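Local coordinates for protein type III Pentaketide Synthase (Neurospora crassa, PDB 3EUO) that probably acts as an acyltransferase of the chalcone and stilbene synthase family, building a pentaketide as a type III polyketide synthase, at residues P34-V39 / S183-I188; P65-V70 / D246-K251. All coordinates share one frame; numbering follows the deposited sequence.

Contact 1 of 2, residues P34-V39 / S183-I188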
# COMPACT_ATOMS: atom_id res chain seq x y z
N PRO A 34 -30.21 -2.09 -23.91
CA PRO A 34 -30.23 -3.49 -23.47
C PRO A 34 -29.33 -3.79 -22.27
O PRO A 34 -29.79 -4.44 -21.30
CB PRO A 34 -29.77 -4.26 -24.72
CG PRO A 34 -30.21 -3.38 -25.85
CD PRO A 34 -29.94 -1.99 -25.36
N ALA A 35 -28.10 -3.30 -22.30
CA ALA A 35 -27.18 -3.53 -21.18
C ALA A 35 -27.66 -2.84 -19.91
O ALA A 35 -27.59 -3.42 -18.82
CB ALA A 35 -25.77 -3.12 -21.53
N MET A 36 -28.15 -1.60 -20.04
CA MET A 36 -28.63 -0.86 -18.87
C MET A 36 -29.83 -1.56 -18.26
O MET A 36 -29.90 -1.70 -17.05
CB MET A 36 -28.95 0.60 -19.21
CG MET A 36 -29.19 1.48 -17.96
SD MET A 36 -27.76 1.69 -16.85
CE MET A 36 -26.70 2.73 -17.89
N LYS A 37 -30.79 -1.97 -19.10
CA LYS A 37 -31.94 -2.74 -18.61
C LYS A 37 -31.53 -4.00 -17.84
O LYS A 37 -32.08 -4.27 -16.77
CB LYS A 37 -32.91 -3.09 -19.76
CG LYS A 37 -33.85 -1.93 -20.14
CD LYS A 37 -34.69 -2.25 -21.39
CE LYS A 37 -35.49 -3.54 -21.23
NZ LYS A 37 -36.11 -4.01 -22.51
N LYS A 38 -30.54 -4.73 -18.37
CA LYS A 38 -30.01 -5.92 -17.68
C LYS A 38 -29.43 -5.58 -16.30
O LYS A 38 -29.76 -6.23 -15.32
CB LYS A 38 -28.96 -6.66 -18.52
CG LYS A 38 -29.36 -7.09 -19.94
CD LYS A 38 -30.75 -7.69 -20.03
CE LYS A 38 -31.28 -7.64 -21.47
NZ LYS A 38 -31.82 -6.30 -21.87
N VAL A 39 -28.58 -4.56 -16.23
CA VAL A 39 -28.02 -4.13 -14.94
C VAL A 39 -29.11 -3.70 -13.96
O VAL A 39 -29.10 -4.13 -12.81
CB VAL A 39 -26.96 -3.01 -15.11
CG1 VAL A 39 -26.52 -2.44 -13.76
CG2 VAL A 39 -25.76 -3.54 -15.89
N SER A 183 -19.40 6.78 -13.42
CA SER A 183 -18.38 6.11 -14.23
C SER A 183 -18.88 4.74 -14.69
O SER A 183 -18.73 4.37 -15.85
CB SER A 183 -17.10 5.93 -13.41
OG SER A 183 -16.25 4.97 -14.01
N GLU A 184 -19.47 4.00 -13.76
CA GLU A 184 -20.01 2.68 -14.09
C GLU A 184 -21.15 2.78 -15.10
O GLU A 184 -21.19 2.03 -16.08
CB GLU A 184 -20.42 1.92 -12.83
CG GLU A 184 -19.21 1.38 -12.03
CD GLU A 184 -18.43 0.31 -12.80
OE1 GLU A 184 -19.07 -0.61 -13.36
OE2 GLU A 184 -17.18 0.39 -12.86
N LEU A 185 -22.06 3.73 -14.86
CA LEU A 185 -23.20 3.93 -15.75
C LEU A 185 -22.74 4.27 -17.17
O LEU A 185 -23.32 3.81 -18.15
CB LEU A 185 -24.13 5.03 -15.21
CG LEU A 185 -25.00 4.69 -14.00
CD1 LEU A 185 -25.70 5.95 -13.50
CD2 LEU A 185 -26.03 3.62 -14.35
N GLU A 186 -21.70 5.09 -17.25
CA GLU A 186 -21.15 5.49 -18.55
C GLU A 186 -20.60 4.28 -19.31
O GLU A 186 -20.83 4.14 -20.51
CB GLU A 186 -20.05 6.54 -18.38
CG GLU A 186 -19.41 6.90 -19.70
CD GLU A 186 -18.61 8.17 -19.66
OE1 GLU A 186 -17.43 8.13 -20.06
OE2 GLU A 186 -19.16 9.22 -19.26
N SER A 187 -19.87 3.42 -18.61
CA SER A 187 -19.35 2.20 -19.24
C SER A 187 -20.47 1.25 -19.66
O SER A 187 -20.40 0.66 -20.74
CB SER A 187 -18.36 1.49 -18.32
OG SER A 187 -17.17 2.25 -18.20
N ILE A 188 -21.49 1.09 -18.81
CA ILE A 188 -22.63 0.23 -19.16
C ILE A 188 -23.26 0.70 -20.47
O ILE A 188 -23.45 -0.08 -21.42
CB ILE A 188 -23.71 0.19 -18.05
CG1 ILE A 188 -23.13 -0.44 -16.78
CG2 ILE A 188 -24.95 -0.61 -18.51
CD1 ILE A 188 -23.89 -0.08 -15.52

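Contact 2 of 2, residues P65-V70 / D246-K251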
# COMPACT_ATOMS: atom_id res chain seq x y z
N PRO A 65 -21.97 17.40 -15.54
CA PRO A 65 -22.16 17.00 -16.95
C PRO A 65 -21.53 15.64 -17.25
O PRO A 65 -22.13 14.81 -17.94
CB PRO A 65 -21.46 18.12 -17.72
CG PRO A 65 -21.57 19.31 -16.82
CD PRO A 65 -21.42 18.76 -15.43
N ASN A 66 -20.34 15.42 -16.71
CA ASN A 66 -19.62 14.17 -16.89
C ASN A 66 -19.48 13.48 -15.55
O ASN A 66 -19.74 14.09 -14.51
CB ASN A 66 -18.24 14.46 -17.48
CG ASN A 66 -18.30 15.26 -18.76
OD1 ASN A 66 -18.86 14.82 -19.76
ND2 ASN A 66 -17.72 16.45 -18.74
N PRO A 67 -19.08 12.19 -15.55
CA PRO A 67 -18.71 11.57 -14.28
C PRO A 67 -17.56 12.36 -13.66
O PRO A 67 -16.76 12.97 -14.39
CB PRO A 67 -18.24 10.17 -14.71
CG PRO A 67 -18.97 9.90 -15.99
CD PRO A 67 -18.96 11.24 -16.67
N PRO A 68 -17.47 12.37 -12.32
CA PRO A 68 -16.37 13.07 -11.66
C PRO A 68 -15.04 12.45 -12.07
O PRO A 68 -14.96 11.23 -12.26
CB PRO A 68 -16.62 12.82 -10.17
CG PRO A 68 -17.52 11.60 -10.13
CD PRO A 68 -18.38 11.72 -11.35
N THR A 69 -14.01 13.27 -12.23
CA THR A 69 -12.67 12.75 -12.50
C THR A 69 -12.12 12.13 -11.22
O THR A 69 -12.67 12.33 -10.13
CB THR A 69 -11.69 13.85 -12.98
OG1 THR A 69 -11.30 14.67 -11.87
CG2 THR A 69 -12.34 14.71 -14.07
N VAL A 70 -11.01 11.40 -11.37
CA VAL A 70 -10.39 10.74 -10.23
C VAL A 70 -9.92 11.77 -9.19
O VAL A 70 -9.94 11.48 -7.99
CB VAL A 70 -9.27 9.75 -10.68
CG1 VAL A 70 -8.15 10.48 -11.41
CG2 VAL A 70 -8.76 8.91 -9.51
N ASP A 246 -8.32 4.75 -13.88
CA ASP A 246 -9.03 5.38 -14.99
C ASP A 246 -9.13 6.87 -14.71
O ASP A 246 -9.16 7.28 -13.55
CB ASP A 246 -10.45 4.81 -15.08
CG ASP A 246 -11.11 5.08 -16.41
OD1 ASP A 246 -10.90 4.29 -17.35
OD2 ASP A 246 -11.85 6.08 -16.52
N PRO A 247 -9.16 7.71 -15.77
CA PRO A 247 -9.44 9.13 -15.51
C PRO A 247 -10.74 9.38 -14.75
O PRO A 247 -10.91 10.45 -14.16
CB PRO A 247 -9.50 9.75 -16.91
CG PRO A 247 -9.56 8.61 -17.87
CD PRO A 247 -8.89 7.45 -17.19
N MET A 248 -11.65 8.39 -14.75
CA MET A 248 -12.92 8.48 -14.02
C MET A 248 -12.91 7.78 -12.67
O MET A 248 -13.98 7.57 -12.09
CB MET A 248 -14.05 7.84 -14.83
CG MET A 248 -14.35 8.48 -16.11
SD MET A 248 -15.88 7.82 -16.80
CE MET A 248 -15.98 9.09 -18.05
N GLY A 249 -11.73 7.39 -12.19
CA GLY A 249 -11.62 6.64 -10.93
C GLY A 249 -11.02 5.26 -11.16
O GLY A 249 -9.90 5.15 -11.66
N TRP A 250 -11.77 4.23 -10.78
CA TRP A 250 -11.39 2.85 -11.05
C TRP A 250 -12.57 2.09 -11.64
O TRP A 250 -13.70 2.21 -11.16
CB TRP A 250 -10.90 2.14 -9.77
CG TRP A 250 -9.61 2.68 -9.24
CD1 TRP A 250 -8.36 2.13 -9.39
CD2 TRP A 250 -9.43 3.88 -8.46
NE1 TRP A 250 -7.43 2.91 -8.76
CE2 TRP A 250 -8.05 3.99 -8.18
CE3 TRP A 250 -10.30 4.85 -7.96
CZ2 TRP A 250 -7.52 5.05 -7.43
CZ3 TRP A 250 -9.77 5.92 -7.23
CH2 TRP A 250 -8.39 6.00 -6.97
N LYS A 251 -12.29 1.32 -12.70
CA LYS A 251 -13.30 0.50 -13.36
C LYS A 251 -13.26 -0.93 -12.85
O LYS A 251 -12.21 -1.58 -12.86
CB LYS A 251 -13.09 0.50 -14.88
CG LYS A 251 -13.12 1.88 -15.54
CD LYS A 251 -14.54 2.39 -15.75
CE LYS A 251 -14.53 3.62 -16.62
NZ LYS A 251 -15.88 4.27 -16.69
O HOH W 1 -16.29 9.00 -11.94

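Contact 1 of 2, residues P34-V39 / S183-I188
Two helices of the thiolase-like fold, 34-42 and 181-191, pack here with local axes 10.0 Å apart and N-to-C directions at 132°. The tight part centres on Ile188, whose two branches are divided between partners. With CG2 anti to the backbone N, that methyl lies against the helix backbone itself, 3.7 Å from Met36 N, and also meets Ala35 CB. CG1 swings anti to the carbonyl carbon and sends CD1 tip to tip against Val39, 3.9 Å from Val39 CG1. Met36 crosses both Leu185 and Ile188 at about a right angle; bends at chi2 and chi3 (64° and 70°) fold its thioether back so that Met36 SD sits 3.6 Å from Leu185 CD2. Ile198 closes this apolar layer, touching Val39, Leu185 and Ile188. The solvent side of helix 34-42 looks quite different: Lys37 directs its chain away from the partner helix, and Lys38 curls back along its own helix, where its NZ reaches Pro34 O at 2.8 Å. That carbonyl already accepts from Lys38 N, so two donors grip one oxygen. Back at the interface, the methyl end of Met36 rests on a main-chain carbonyl, with Met36 CE 3.6 Å from Leu185 O.

Contact 2 of 2, residues P65-V70 / D246-K251
Val70 CG2 approaches the six-membered ring of Trp250 obliquely, 3.9 Å from both Trp250 CH2 and Trp250 CZ3; the Phe243 ring meets the indole with planes about 25° apart, and Trp250 NE1 is hydrogen-bonded to Ser114 OG of the second subunit. Away from the indole, the puckered ring of Pro67 is crossed obliquely by the extended end of Met248, whose CE comes 3.7 Å from Pro67 CG. Between these apolar ends, a type I beta turn from Asp246 to Gly249 joins strands 241-246 and 249-254 as a hairpin. Asp246 OD2 braces it through an Asx turn, accepting from Met248 N at 2.9 Å with its anti lone pair. The turn offers Pro247 O to Val70 N at 2.9 Å, a bent bond (142° at the hydrogen) with the donor above the carbonyl plane; Thr69 CA adds a CH...O contact to the same oxygen. Water 1 donates to Pro68 O and Met248 O, at 2.6 and 2.7 Å, linking two carbonyls that could not bond each other. An alanine in place of Val70 would remove the methyls on Trp250 and Pro247 O and would probably loosen the packing against the indole. The polar link between loop and hairpin thus runs through main-chain atoms and a water, while side chains across the contact meet by apolar packing, close to the second subunit.

Overall arrangement
From the N terminus the chain passes 34-39, then 65-70, and returns through 183-188 before 246-251, so the two contacts cross rather than nest. Contact 1 closes a loop with 143 intervening residues and joins two helices of the N-terminal half of the chain. Contact 2 spans 175 residues, tying the loop before helix 70-96 to the hairpin 241-254 in the C-terminal half. Their centres lie about 15 Å apart, and helix 181-191 connects them: from it Ser183 OG and Ser187 OG each probably hydrogen-bond Lys251 NZ at 2.8 Å, and Glu186 packs against Pro67 and Met248. One helix therefore meets helix 34-42 and the elements of contact 2.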